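Local coordinates for diaminopimelate decarboxylase (Helicobacter pylori, PDB 2QGH), which catalyses, with pyridoxal-5'-phosphate as cofactor, the decarboxylation of meso-diaminopimelate to L-lysine, the last step of bacterial lysine biosynthesis, at residues G83-S88 / V106-G111; H165-T170 / P319-A324; S340-V345 / K357-P362. All coordinates share one frame; numbering follows the deposited sequence.

Contact 1: G83-S88 / V106-G111; sequences GADCVS and VFSGVG. With PLP (pyridoxal-5'-phosphate), chain B.
Asp85 and Cys86 pair in parallel with Val106 and Phe107, their backbones bound by nearly straight hydrogen bonds from Val106 N to Ala84 O (2.9 Å) and from Cys86 N to Val106 O (2.8 Å) and, just past the pairing, by a slightly more bent one from Ser108 N to Cys86 O. Asp85 and Val106 share the face turned to the cofactor. There Val106 CG2 lies across the aspartate at about a right angle, 3.9 Å from Asp85 OD1, a small branched residue that packs against the carboxylate without competing for its hydrogen bonds. Asp85 OD2 forms a salt bridge with Lys66 and comes within 3.2 Å of N1 of the pyridoxal-5'-phosphate ring, while Asp85 OD1 accepts a bond from a water 2.7 Å away that in turn takes the hydroxyl of Ser108. That hydroxyl also bonds to Asn129 on the next barrel strand. Strand 83-86, helix 89-97 and strand 105-107 form one beta-alpha-beta crossover of the eight-stranded alpha/beta barrel that carries the cofactor, as in fold-type III enzymes. Cys86 and Phe107 occupy the helix-facing side, where both pack on Ile92. With CG anti to the backbone N (chi1 -172°), the Phe107 ring leans toward the neighbouring strand end, and Phe107 CE1 comes 3.3 Å from Val87 C; Cys86 O and Val87 O lie at its edge, and Lys112 adds a cation-pi contact. Beyond the strand, Val87 CG2 rests 3.9 Å from Gly109 CA, where a positive phi of 134° suits glycine. Ser88 caps helix 89-97, its OG bonding to Glu91 N and to Asn387 O of the second subunit.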
ATOM      1  N   GLY A  83      18.151 -10.942  17.336  1.00 17.02           N
ATOM      2  CA  GLY A  83      18.084  -9.540  17.685  1.00 16.62           C
ATOM      3  C   GLY A  83      16.987  -8.939  16.835  1.00 14.55           C
ATOM      4  O   GLY A  83      16.264  -9.671  16.165  1.00 14.45           O
ATOM      5  N   ALA A  84      16.856  -7.620  16.849  1.00 15.11           N
ATOM      6  CA  ALA A  84      15.820  -6.972  16.050  1.00 15.93           C
ATOM      7  C   ALA A  84      16.226  -5.598  15.544  1.00 14.94           C
ATOM      8  O   ALA A  84      16.714  -4.768  16.302  1.00 17.16           O
ATOM      9  CB  ALA A  84      14.532  -6.860  16.862  1.00 14.76           C
ATOM     10  N   ASP A  85      16.050  -5.373  14.249  1.00 16.14           N
ATOM     11  CA  ASP A  85      16.345  -4.068  13.660  1.00 16.40           C
ATOM     12  C   ASP A  85      14.972  -3.428  13.501  1.00 14.78           C
ATOM     13  O   ASP A  85      14.148  -3.893  12.715  1.00 11.95           O
ATOM     14  CB  ASP A  85      17.028  -4.220  12.303  1.00 16.73           C
ATOM     15  CG  ASP A  85      16.949  -2.958  11.466  1.00 20.80           C
ATOM     16  OD1 ASP A  85      17.241  -1.862  11.996  1.00 24.06           O
ATOM     17  OD2 ASP A  85      16.599  -3.064  10.268  1.00 22.13           O
ATOM     18  N   CYS A  86      14.729  -2.380  14.279  1.00 14.99           N
ATOM     19  CA  CYS A  86      13.446  -1.689  14.277  1.00 15.17           C
ATOM     20  C   CYS A  86      13.529  -0.291  13.683  1.00 15.74           C
ATOM     21  O   CYS A  86      14.591   0.339  13.702  1.00 15.55           O
ATOM     22  CB  CYS A  86      12.920  -1.621  15.708  1.00 12.13           C
ATOM     23  SG  CYS A  86      12.776  -3.261  16.479  1.00 15.61           S
ATOM     24  N   VAL A  87      12.408   0.197  13.155  1.00 14.91           N
ATOM     25  CA  VAL A  87      12.383   1.530  12.564  1.00 14.87           C
ATOM     26  C   VAL A  87      11.261   2.381  13.157  1.00 16.31           C
ATOM     27  O   VAL A  87      10.990   3.485  12.687  1.00 18.36           O
ATOM     28  CB  VAL A  87      12.253   1.450  11.003  1.00 17.09           C
ATOM     29  CG1 VAL A  87      10.843   0.960  10.594  1.00 11.61           C
ATOM     30  CG2 VAL A  87      12.578   2.798  10.385  1.00 12.93           C
ATOM     31  N   SER A  88      10.624   1.875  14.208  1.00 16.21           N
ATOM     32  CA  SER A  88       9.534   2.597  14.866  1.00 16.59           C
ATOM     33  C   SER A  88       9.286   2.052  16.261  1.00 16.87           C
ATOM     34  O   SER A  88       9.666   0.923  16.568  1.00 19.63           O
ATOM     35  CB  SER A  88       8.239   2.462  14.063  1.00 16.50           C
ATOM     36  OG  SER A  88       7.730   1.139  14.148  1.00 18.27           O
ATOM     37  N   VAL A 106      18.073  -2.753  17.823  1.00 15.91           N
ATOM     38  CA  VAL A 106      18.688  -1.552  17.281  1.00 16.08           C
ATOM     39  C   VAL A 106      17.581  -0.750  16.595  1.00 17.23           C
ATOM     40  O   VAL A 106      16.713  -1.310  15.929  1.00 15.58           O
ATOM     41  CB  VAL A 106      19.837  -1.896  16.303  1.00 13.96           C
ATOM     42  CG1 VAL A 106      20.945  -2.600  17.057  1.00 12.48           C
ATOM     43  CG2 VAL A 106      19.336  -2.777  15.178  1.00 13.90           C
ATOM     44  N   PHE A 107      17.621   0.566  16.772  1.00 18.46           N
ATOM     45  CA  PHE A 107      16.595   1.464  16.246  1.00 17.86           C
ATOM     46  C   PHE A 107      17.126   2.423  15.182  1.00 18.27           C
ATOM     47  O   PHE A 107      17.884   3.342  15.484  1.00 18.61           O
ATOM     48  CB  PHE A 107      16.010   2.238  17.436  1.00 16.34           C
ATOM     49  CG  PHE A 107      14.811   3.085  17.119  1.00 16.97           C
ATOM     50  CD1 PHE A 107      14.169   3.017  15.882  1.00 16.31           C
ATOM     51  CD2 PHE A 107      14.304   3.945  18.091  1.00 16.60           C
ATOM     52  CE1 PHE A 107      13.041   3.791  15.619  1.00 13.08           C
ATOM     53  CE2 PHE A 107      13.174   4.725  17.842  1.00 16.58           C
ATOM     54  CZ  PHE A 107      12.540   4.646  16.594  1.00 15.08           C
ATOM     55  N   SER A 108      16.730   2.186  13.934  1.00 18.62           N
ATOM     56  CA  SER A 108      17.118   3.036  12.809  1.00 20.76           C
ATOM     57  C   SER A 108      15.940   3.945  12.484  1.00 20.51           C
ATOM     58  O   SER A 108      14.885   3.839  13.103  1.00 20.21           O
ATOM     59  CB  SER A 108      17.457   2.189  11.579  1.00 21.73           C
ATOM     60  OG  SER A 108      18.803   1.734  11.619  1.00 25.30           O
ATOM     61  N   GLY A 109      16.115   4.837  11.519  1.00 19.79           N
ATOM     62  CA  GLY A 109      15.027   5.721  11.157  1.00 18.93           C
ATOM     63  C   GLY A 109      15.432   7.170  11.000  1.00 21.29           C
ATOM     64  O   GLY A 109      16.018   7.782  11.904  1.00 20.88           O
ATOM     65  N   VAL A 110      15.112   7.726   9.837  1.00 20.64           N
ATOM     66  CA  VAL A 110      15.423   9.113   9.549  1.00 19.86           C
ATOM     67  C   VAL A 110      14.364  10.017  10.187  1.00 20.70           C
ATOM     68  O   VAL A 110      14.586  11.213  10.390  1.00 21.49           O
ATOM     69  CB  VAL A 110      15.459   9.356   8.022  1.00 21.53           C
ATOM     70  CG1 VAL A 110      14.063   9.255   7.433  1.00 21.73           C
ATOM     71  CG2 VAL A 110      16.058  10.700   7.730  1.00 22.69           C
ATOM     72  N   GLY A 111      13.216   9.441  10.526  1.00 19.79           N
ATOM     73  CA  GLY A 111      12.167  10.246  11.118  1.00 19.67           C
ATOM     74  C   GLY A 111      11.643   9.834  12.484  1.00 19.44           C
ATOM     75  O   GLY A 111      10.435   9.862  12.714  1.00 18.23           O
TER
HETATM   76  N1  PLP B 406      18.441  -2.560   7.740  1.00 17.02           N
HETATM   77  C2  PLP B 406      18.022  -1.285   7.306  1.00 17.99           C
HETATM   78  C2A PLP B 406      18.515  -0.063   7.974  1.00 17.22           C
HETATM   79  C3  PLP B 406      17.074  -1.216   6.208  1.00 19.36           C
HETATM   80  O3  PLP B 406      16.614   0.004   5.752  1.00 21.26           O
HETATM   81  C4  PLP B 406      16.607  -2.380   5.599  1.00 19.36           C
HETATM   82  C4A PLP B 406      15.862  -2.171   4.327  1.00 18.04           C
HETATM   83  C5  PLP B 406      17.020  -3.643   6.047  1.00 17.41           C
HETATM   84  C6  PLP B 406      17.982  -3.732   7.125  1.00 17.69           C
HETATM   85  C5A PLP B 406      16.434  -4.935   5.668  1.00 18.10           C
HETATM   86  O4P PLP B 406      16.976  -5.337   4.431  1.00 17.92           O
HETATM   87  P   PLP B 406      16.561  -6.580   3.779  1.00 17.17           P
HETATM   88  O1P PLP B 406      15.085  -7.063   3.923  1.00 16.63           O
HETATM   89  O2P PLP B 406      17.554  -7.660   4.399  1.00 17.77           O
HETATM   90  O3P PLP B 406      16.816  -6.354   2.239  1.00 17.91           O
HETATM   91  O   HOH W   1      19.474  -0.439  12.675  1.00 40.03           O

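Contact 2: H165-T170 / P319-A324. With LYS (lysine), chain C.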
ATOM      1  N   HIS A 165      16.723  -1.941  -7.377  1.00 38.60           N
ATOM      2  CA  HIS A 165      15.597  -1.110  -7.797  1.00 39.79           C
ATOM      3  C   HIS A 165      15.750   0.244  -7.093  1.00 40.01           C
ATOM      4  O   HIS A 165      16.072   0.304  -5.906  1.00 39.56           O
ATOM      5  CB  HIS A 165      14.266  -1.776  -7.409  1.00 39.22           C
ATOM      6  CG  HIS A 165      13.053  -1.072  -7.941  1.00 39.29           C
ATOM      7  ND1 HIS A 165      12.713   0.214  -7.571  1.00 39.42           N
ATOM      8  CD2 HIS A 165      12.101  -1.474  -8.817  1.00 38.43           C
ATOM      9  CE1 HIS A 165      11.605   0.572  -8.197  1.00 37.75           C
ATOM     10  NE2 HIS A 165      11.213  -0.434  -8.958  1.00 38.39           N
ATOM     11  N   PRO A 166      15.534   1.349  -7.823  1.00 40.26           N
ATOM     12  CA  PRO A 166      15.670   2.672  -7.205  1.00 39.71           C
ATOM     13  C   PRO A 166      14.908   2.858  -5.887  1.00 39.68           C
ATOM     14  O   PRO A 166      15.405   3.518  -4.972  1.00 39.29           O
ATOM     15  CB  PRO A 166      15.187   3.623  -8.309  1.00 39.24           C
ATOM     16  CG  PRO A 166      14.259   2.762  -9.139  1.00 38.90           C
ATOM     17  CD  PRO A 166      15.013   1.462  -9.199  1.00 39.14           C
ATOM     18  N   TYR A 167      13.717   2.270  -5.787  1.00 38.66           N
ATOM     19  CA  TYR A 167      12.900   2.402  -4.577  1.00 37.61           C
ATOM     20  C   TYR A 167      13.477   1.747  -3.323  1.00 36.60           C
ATOM     21  O   TYR A 167      13.163   2.156  -2.205  1.00 36.72           O
ATOM     22  CB  TYR A 167      11.487   1.861  -4.821  1.00 37.44           C
ATOM     23  CG  TYR A 167      10.578   2.801  -5.590  1.00 37.82           C
ATOM     24  CD1 TYR A 167       9.237   2.479  -5.800  1.00 36.67           C
ATOM     25  CD2 TYR A 167      11.058   4.005  -6.118  1.00 36.84           C
ATOM     26  CE1 TYR A 167       8.395   3.324  -6.519  1.00 36.49           C
ATOM     27  CE2 TYR A 167      10.220   4.860  -6.842  1.00 36.35           C
ATOM     28  CZ  TYR A 167       8.890   4.510  -7.038  1.00 36.02           C
ATOM     29  OH  TYR A 167       8.054   5.330  -7.760  1.00 36.77           O
ATOM     30  N   ILE A 168      14.305   0.727  -3.510  1.00 34.92           N
ATOM     31  CA  ILE A 168      14.916   0.033  -2.386  1.00 34.10           C
ATOM     32  C   ILE A 168      16.442   0.152  -2.428  1.00 33.14           C
ATOM     33  O   ILE A 168      17.157  -0.643  -1.822  1.00 31.59           O
ATOM     34  CB  ILE A 168      14.524  -1.460  -2.374  1.00 34.90           C
ATOM     35  CG1 ILE A 168      15.050  -2.145  -3.638  1.00 34.83           C
ATOM     36  CG2 ILE A 168      13.005  -1.597  -2.284  1.00 33.65           C
ATOM     37  CD1 ILE A 168      14.880  -3.645  -3.641  1.00 34.98           C
ATOM     38  N   SER A 169      16.930   1.139  -3.172  1.00 32.65           N
ATOM     39  CA  SER A 169      18.361   1.396  -3.268  1.00 33.46           C
ATOM     40  C   SER A 169      18.543   2.589  -2.338  1.00 33.66           C
ATOM     41  O   SER A 169      17.908   3.626  -2.528  1.00 33.93           O
ATOM     42  CB  SER A 169      18.743   1.768  -4.697  1.00 34.02           C
ATOM     43  OG  SER A 169      20.148   1.764  -4.859  1.00 36.75           O
ATOM     44  N   THR A 170      19.402   2.453  -1.334  1.00 33.25           N
ATOM     45  CA  THR A 170      19.562   3.528  -0.364  1.00 33.68           C
ATOM     46  C   THR A 170      20.988   3.997  -0.070  1.00 35.31           C
ATOM     47  O   THR A 170      21.190   4.850   0.799  1.00 35.34           O
ATOM     48  CB  THR A 170      18.892   3.111   0.979  1.00 32.46           C
ATOM     49  OG1 THR A 170      19.532   1.938   1.492  1.00 30.49           O
ATOM     50  CG2 THR A 170      17.422   2.787   0.766  1.00 30.71           C
ATOM     51  N   PRO A 319       4.398  -6.471  -6.738  1.00 22.05           N
ATOM     52  CA  PRO A 319       4.335  -6.366  -8.200  1.00 21.42           C
ATOM     53  C   PRO A 319       4.086  -4.954  -8.722  1.00 22.04           C
ATOM     54  O   PRO A 319       4.798  -4.476  -9.604  1.00 22.94           O
ATOM     55  CB  PRO A 319       3.204  -7.324  -8.567  1.00 19.86           C
ATOM     56  CG  PRO A 319       3.275  -8.345  -7.493  1.00 21.55           C
ATOM     57  CD  PRO A 319       3.462  -7.499  -6.255  1.00 20.80           C
ATOM     58  N   SER A 320       3.080  -4.279  -8.180  1.00 22.74           N
ATOM     59  CA  SER A 320       2.759  -2.929  -8.639  1.00 22.86           C
ATOM     60  C   SER A 320       3.767  -1.867  -8.187  1.00 21.36           C
ATOM     61  O   SER A 320       4.158  -0.995  -8.967  1.00 21.48           O
ATOM     62  CB  SER A 320       1.343  -2.550  -8.179  1.00 24.26           C
ATOM     63  OG  SER A 320       1.145  -2.850  -6.801  1.00 25.76           O
ATOM     64  N   LEU A 321       4.199  -1.946  -6.934  1.00 20.68           N
ATOM     65  CA  LEU A 321       5.152  -0.981  -6.392  1.00 19.50           C
ATOM     66  C   LEU A 321       6.558  -1.090  -6.968  1.00 19.35           C
ATOM     67  O   LEU A 321       7.212  -0.078  -7.210  1.00 20.33           O
ATOM     68  CB  LEU A 321       5.255  -1.118  -4.870  1.00 18.39           C
ATOM     69  CG  LEU A 321       4.988   0.097  -3.977  1.00 18.38           C
ATOM     70  CD1 LEU A 321       5.669  -0.159  -2.647  1.00 17.80           C
ATOM     71  CD2 LEU A 321       5.514   1.388  -4.588  1.00 15.92           C
ATOM     72  N   TYR A 322       7.033  -2.308  -7.187  1.00 18.66           N
ATOM     73  CA  TYR A 322       8.391  -2.480  -7.694  1.00 20.58           C
ATOM     74  C   TYR A 322       8.494  -3.255  -8.998  1.00 21.75           C
ATOM     75  O   TYR A 322       9.601  -3.547  -9.451  1.00 21.52           O
ATOM     76  CB  TYR A 322       9.239  -3.193  -6.637  1.00 17.55           C
ATOM     77  CG  TYR A 322       9.037  -2.654  -5.243  1.00 15.31           C
ATOM     78  CD1 TYR A 322       9.595  -1.439  -4.853  1.00 16.14           C
ATOM     79  CD2 TYR A 322       8.260  -3.348  -4.321  1.00 15.56           C
ATOM     80  CE1 TYR A 322       9.387  -0.928  -3.576  1.00 12.77           C
ATOM     81  CE2 TYR A 322       8.042  -2.847  -3.042  1.00 16.31           C
ATOM     82  CZ  TYR A 322       8.609  -1.636  -2.676  1.00 15.17           C
ATOM     83  OH  TYR A 322       8.387  -1.148  -1.413  1.00 13.20           O
ATOM     84  N   HIS A 323       7.355  -3.578  -9.607  1.00 23.66           N
ATOM     85  CA  HIS A 323       7.350  -4.361 -10.838  1.00 25.68           C
ATOM     86  C   HIS A 323       8.019  -5.703 -10.541  1.00 25.54           C
ATOM     87  O   HIS A 323       8.693  -6.277 -11.397  1.00 24.85           O
ATOM     88  CB  HIS A 323       8.117  -3.649 -11.956  1.00 28.75           C
ATOM     89  CG  HIS A 323       7.461  -2.392 -12.437  1.00 35.39           C
ATOM     90  ND1 HIS A 323       7.453  -1.225 -11.701  1.00 39.11           N
ATOM     91  CD2 HIS A 323       6.772  -2.125 -13.572  1.00 36.85           C
ATOM     92  CE1 HIS A 323       6.787  -0.294 -12.363  1.00 39.55           C
ATOM     93  NE2 HIS A 323       6.363  -0.815 -13.501  1.00 38.61           N
ATOM     94  N   ALA A 324       7.834  -6.194  -9.319  1.00 24.48           N
ATOM     95  CA  ALA A 324       8.428  -7.460  -8.906  1.00 24.18           C
ATOM     96  C   ALA A 324       7.657  -8.661  -9.446  1.00 25.51           C
ATOM     97  O   ALA A 324       6.431  -8.640  -9.561  1.00 26.42           O
ATOM     98  CB  ALA A 324       8.499  -7.532  -7.394  1.00 22.01           C
TER
HETATM   99  N   LYS C 407       9.606  -2.854   0.727  1.00 19.82           N
HETATM  100  CA  LYS C 407      10.725  -3.204  -0.202  1.00 22.77           C
HETATM  101  C   LYS C 407      10.377  -4.456  -1.007  1.00 23.07           C
HETATM  102  O   LYS C 407       9.192  -4.845  -0.973  1.00 24.45           O
HETATM  103  CB  LYS C 407      12.021  -3.424   0.600  1.00 20.42           C
HETATM  104  CG  LYS C 407      12.524  -2.160   1.283  1.00 18.80           C
HETATM  105  CD  LYS C 407      13.569  -2.445   2.346  1.00 18.36           C
HETATM  106  CE  LYS C 407      14.042  -1.136   2.973  1.00 19.60           C
HETATM  107  NZ  LYS C 407      14.952  -1.296   4.158  1.00 20.66           N
HETATM  108  OXT LYS C 407      11.278  -5.031  -1.658  1.00 22.80           O
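In His165 the imidazole swings opposite the main-chain N (chi1 -173°), and Tyr322 has CG anti to the carbonyl carbon (chi1 -44°); these two torsions bring the rings together as a T-shaped pair, the tyrosine edge against the imidazole face, with centroids 5.7 Å apart and planes at 89°. The imidazole cannot turn easily, because His165 ND1 accepts the N-H of Tyr167 (2.9 Å) in the ring plane. Tyr167 adds its CB, 3.7 Å from Tyr322 CE1 in the plane of that ring, and its CE1 meets Leu321 CD2. The branched Ile168 serves two partners: Ile168 CG2 lies 3.9 Å from Tyr322 CE1 and 3.5 Å from CA of the bound lysine. Tyr322 is flanked on one face by Leu321 CB and on the other by the lysine carboxylate, while Tyr322 OH accepts a bond from the ligand N (3.0 Å) and is also hydrogen-bonded to Glu350 OE1 of the second subunit. A large aromatic with a polar end suits a pocket that holds the alpha-amino end of the bound lysine, consistent with recognition of the product. The loop of residues 165-170, between strand 150-155 and helix 181-193 of the barrel, meets the short helix 318-322, which follows strand 306-309 and precedes strand 328-330 in the chain.

Contact 3: S340-V345 / K357-P362; sequences SPCDVV and KDAHLP
Leu361 O is gripped by two donors, Ser340 N at 3.0 Å and the guanidinium NH2 of Arg305. The Ser340 N-H arrives from above the carbonyl plane, 42° out of it, so it does not lie on a carbonyl lone pair. Leu361 N returns a bond to Ser340 O, and two residues further on Cys342 and Ala359 exchange a second pair, with Cys342 N 2.7 Å from Ala359 O. Between these hydrogen-bonded pairs sits the non-hydrogen-bonded pair of Pro341 and His360, a position that suits proline because no N-H is needed toward the partner strand. Pro341 CB packs 3.7 Å from His360 CE1, on a face that is largely solvent-exposed. Strands 340-345 and 354-361 make an antiparallel beta hairpin in the mixed sheet of the second domain; their short segments cross at 119°, and the second strand turns a corner at Lys357 and Asp358. At that corner a side chain takes over from the backbone: Asp343 OD2 accepts the N-H of Asp358 at 2.8 Å, on its anti side and out of the carboxylate plane. Lys357 runs alongside Asp343, Lys357 CG 4.0 Å from Asp343 OD1, but its extended chain leaves NZ 6.3 Å from Asp343 OD1, too far for a salt bridge between the two. Asp358 OD1 lies 4.5 Å from Asp343 OD2, a crowding of negative charge probably eased a little by the long, weak ion pair of Asp358 with Lys304. On the buried face, Val344 CG2 fits against Ala359 CB (4.1 Å) and Leu361 CD1, with Cys342 SG also near Leu361 CD1; Ile328 of strand 328-330 touches both Val344 and Leu361.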
ATOM      1  N   SER A 340      -1.051 -22.330 -21.232  1.00 47.64           N
ATOM      2  CA  SER A 340      -1.039 -21.193 -22.149  1.00 45.41           C
ATOM      3  C   SER A 340      -0.694 -19.874 -21.452  1.00 44.68           C
ATOM      4  O   SER A 340      -0.585 -19.813 -20.228  1.00 44.03           O
ATOM      5  CB  SER A 340      -2.399 -21.075 -22.853  1.00 45.64           C
ATOM      6  OG  SER A 340      -3.475 -21.009 -21.932  1.00 43.89           O
ATOM      7  N   PRO A 341      -0.480 -18.803 -22.233  1.00 43.13           N
ATOM      8  CA  PRO A 341      -0.153 -17.504 -21.639  1.00 42.33           C
ATOM      9  C   PRO A 341      -1.378 -16.834 -21.009  1.00 41.18           C
ATOM     10  O   PRO A 341      -2.466 -16.846 -21.590  1.00 40.18           O
ATOM     11  CB  PRO A 341       0.409 -16.717 -22.823  1.00 42.41           C
ATOM     12  CG  PRO A 341      -0.319 -17.300 -23.999  1.00 42.87           C
ATOM     13  CD  PRO A 341      -0.287 -18.778 -23.695  1.00 43.47           C
ATOM     14  N   CYS A 342      -1.194 -16.250 -19.823  1.00 39.38           N
ATOM     15  CA  CYS A 342      -2.289 -15.586 -19.114  1.00 36.32           C
ATOM     16  C   CYS A 342      -1.804 -14.603 -18.057  1.00 35.53           C
ATOM     17  O   CYS A 342      -0.734 -14.780 -17.478  1.00 36.36           O
ATOM     18  CB  CYS A 342      -3.166 -16.624 -18.419  1.00 34.51           C
ATOM     19  SG  CYS A 342      -2.373 -17.380 -16.978  1.00 30.90           S
ATOM     20  N   ASP A 343      -2.605 -13.571 -17.807  1.00 34.11           N
ATOM     21  CA  ASP A 343      -2.301 -12.575 -16.785  1.00 30.26           C
ATOM     22  C   ASP A 343      -3.030 -12.997 -15.519  1.00 29.17           C
ATOM     23  O   ASP A 343      -4.249 -13.152 -15.526  1.00 30.06           O
ATOM     24  CB  ASP A 343      -2.797 -11.189 -17.197  1.00 27.95           C
ATOM     25  CG  ASP A 343      -1.927 -10.547 -18.248  1.00 27.46           C
ATOM     26  OD1 ASP A 343      -2.140  -9.351 -18.538  1.00 27.31           O
ATOM     27  OD2 ASP A 343      -1.032 -11.233 -18.783  1.00 28.33           O
ATOM     28  N   VAL A 344      -2.287 -13.203 -14.440  1.00 27.77           N
ATOM     29  CA  VAL A 344      -2.884 -13.595 -13.166  1.00 25.67           C
ATOM     30  C   VAL A 344      -3.248 -12.288 -12.458  1.00 25.12           C
ATOM     31  O   VAL A 344      -2.370 -11.507 -12.093  1.00 24.64           O
ATOM     32  CB  VAL A 344      -1.882 -14.409 -12.339  1.00 24.69           C
ATOM     33  CG1 VAL A 344      -2.559 -14.997 -11.112  1.00 23.04           C
ATOM     34  CG2 VAL A 344      -1.294 -15.515 -13.212  1.00 24.99           C
ATOM     35  N   VAL A 345      -4.548 -12.052 -12.285  1.00 24.10           N
ATOM     36  CA  VAL A 345      -5.029 -10.815 -11.681  1.00 23.29           C
ATOM     37  C   VAL A 345      -5.926 -10.982 -10.464  1.00 24.71           C
ATOM     38  O   VAL A 345      -6.543 -12.031 -10.261  1.00 27.63           O
ATOM     39  CB  VAL A 345      -5.789  -9.965 -12.726  1.00 22.47           C
ATOM     40  CG1 VAL A 345      -4.945  -9.819 -13.988  1.00 21.60           C
ATOM     41  CG2 VAL A 345      -7.128 -10.611 -13.058  1.00 21.89           C
ATOM     42  N   LYS A 357       2.193 -10.901 -15.389  1.00 32.64           N
ATOM     43  CA  LYS A 357       1.819 -10.703 -16.785  1.00 35.87           C
ATOM     44  C   LYS A 357       2.332 -11.878 -17.602  1.00 36.87           C
ATOM     45  O   LYS A 357       3.330 -12.501 -17.242  1.00 38.11           O
ATOM     46  CB  LYS A 357       2.422  -9.416 -17.349  1.00 35.55           C
ATOM     47  CG  LYS A 357       1.517  -8.202 -17.276  1.00 38.84           C
ATOM     48  CD  LYS A 357       2.120  -7.046 -18.057  1.00 40.93           C
ATOM     49  CE  LYS A 357       1.339  -5.760 -17.860  1.00 42.49           C
ATOM     50  NZ  LYS A 357       2.044  -4.609 -18.503  1.00 42.01           N
ATOM     51  N   ASP A 358       1.654 -12.171 -18.704  1.00 38.10           N
ATOM     52  CA  ASP A 358       2.043 -13.273 -19.579  1.00 39.72           C
ATOM     53  C   ASP A 358       2.673 -14.451 -18.851  1.00 40.37           C
ATOM     54  O   ASP A 358       3.813 -14.826 -19.135  1.00 40.91           O
ATOM     55  CB  ASP A 358       3.006 -12.790 -20.666  1.00 38.69           C
ATOM     56  CG  ASP A 358       2.300 -12.075 -21.792  1.00 40.89           C
ATOM     57  OD1 ASP A 358       1.307 -12.627 -22.316  1.00 40.10           O
ATOM     58  OD2 ASP A 358       2.743 -10.964 -22.162  1.00 41.76           O
ATOM     59  N   ALA A 359       1.933 -15.020 -17.903  1.00 40.73           N
ATOM     60  CA  ALA A 359       2.401 -16.188 -17.164  1.00 41.52           C
ATOM     61  C   ALA A 359       1.947 -17.384 -17.980  1.00 41.20           C
ATOM     62  O   ALA A 359       1.141 -17.243 -18.893  1.00 41.62           O
ATOM     63  CB  ALA A 359       1.775 -16.234 -15.779  1.00 40.72           C
ATOM     64  N   HIS A 360       2.452 -18.563 -17.655  1.00 42.87           N
ATOM     65  CA  HIS A 360       2.075 -19.756 -18.395  1.00 44.29           C
ATOM     66  C   HIS A 360       1.541 -20.816 -17.446  1.00 44.75           C
ATOM     67  O   HIS A 360       2.288 -21.396 -16.656  1.00 46.21           O
ATOM     68  CB  HIS A 360       3.288 -20.264 -19.181  1.00 46.28           C
ATOM     69  CG  HIS A 360       3.832 -19.259 -20.149  1.00 47.58           C
ATOM     70  ND1 HIS A 360       3.131 -18.845 -21.262  1.00 49.99           N
ATOM     71  CD2 HIS A 360       4.970 -18.525 -20.128  1.00 49.74           C
ATOM     72  CE1 HIS A 360       3.811 -17.896 -21.883  1.00 49.97           C
ATOM     73  NE2 HIS A 360       4.930 -17.683 -21.215  1.00 50.82           N
ATOM     74  N   LEU A 361       0.238 -21.064 -17.522  1.00 43.87           N
ATOM     75  CA  LEU A 361      -0.391 -22.040 -16.644  1.00 43.43           C
ATOM     76  C   LEU A 361      -1.414 -22.908 -17.360  1.00 42.68           C
ATOM     77  O   LEU A 361      -1.928 -22.548 -18.417  1.00 42.19           O
ATOM     78  CB  LEU A 361      -1.084 -21.320 -15.482  1.00 43.71           C
ATOM     79  CG  LEU A 361      -0.254 -20.389 -14.593  1.00 44.71           C
ATOM     80  CD1 LEU A 361      -1.160 -19.762 -13.543  1.00 42.59           C
ATOM     81  CD2 LEU A 361       0.879 -21.170 -13.932  1.00 45.27           C
ATOM     82  N   PRO A 362      -1.717 -24.082 -16.791  1.00 43.20           N
ATOM     83  CA  PRO A 362      -2.704 -24.966 -17.417  1.00 44.63           C
ATOM     84  C   PRO A 362      -4.066 -24.312 -17.241  1.00 45.67           C
ATOM     85  O   PRO A 362      -4.215 -23.406 -16.411  1.00 46.88           O
ATOM     86  CB  PRO A 362      -2.574 -26.249 -16.609  1.00 43.73           C
ATOM     87  CG  PRO A 362      -2.201 -25.742 -15.247  1.00 43.89           C
ATOM     88  CD  PRO A 362      -1.168 -24.687 -15.567  1.00 42.33           C
TER

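In the fold
Along the chain the three contacts follow in series, none nesting in or crossing another. Contact 1 closes first, a short loop of 17 residues through helix 89-97 that joins two adjacent barrel strands, one of which carries a cofactor-pocket residue. Contact 2 then spans 148 residues, bringing the loop after the fifth barrel strand against the helix 318-322 of the mixed-sheet part, so it is the one that ties the two parts of the fold together, next to the bound lysine. Contact 3 follows as a local hairpin of 11 intervening residues within that sheet. Centres of contacts 1 and 3 lie about 39 Å apart; contact 2 has its centre about 21 Å from that of contact 1 and about 22 Å from that of contact 3. All three touch the second subunit.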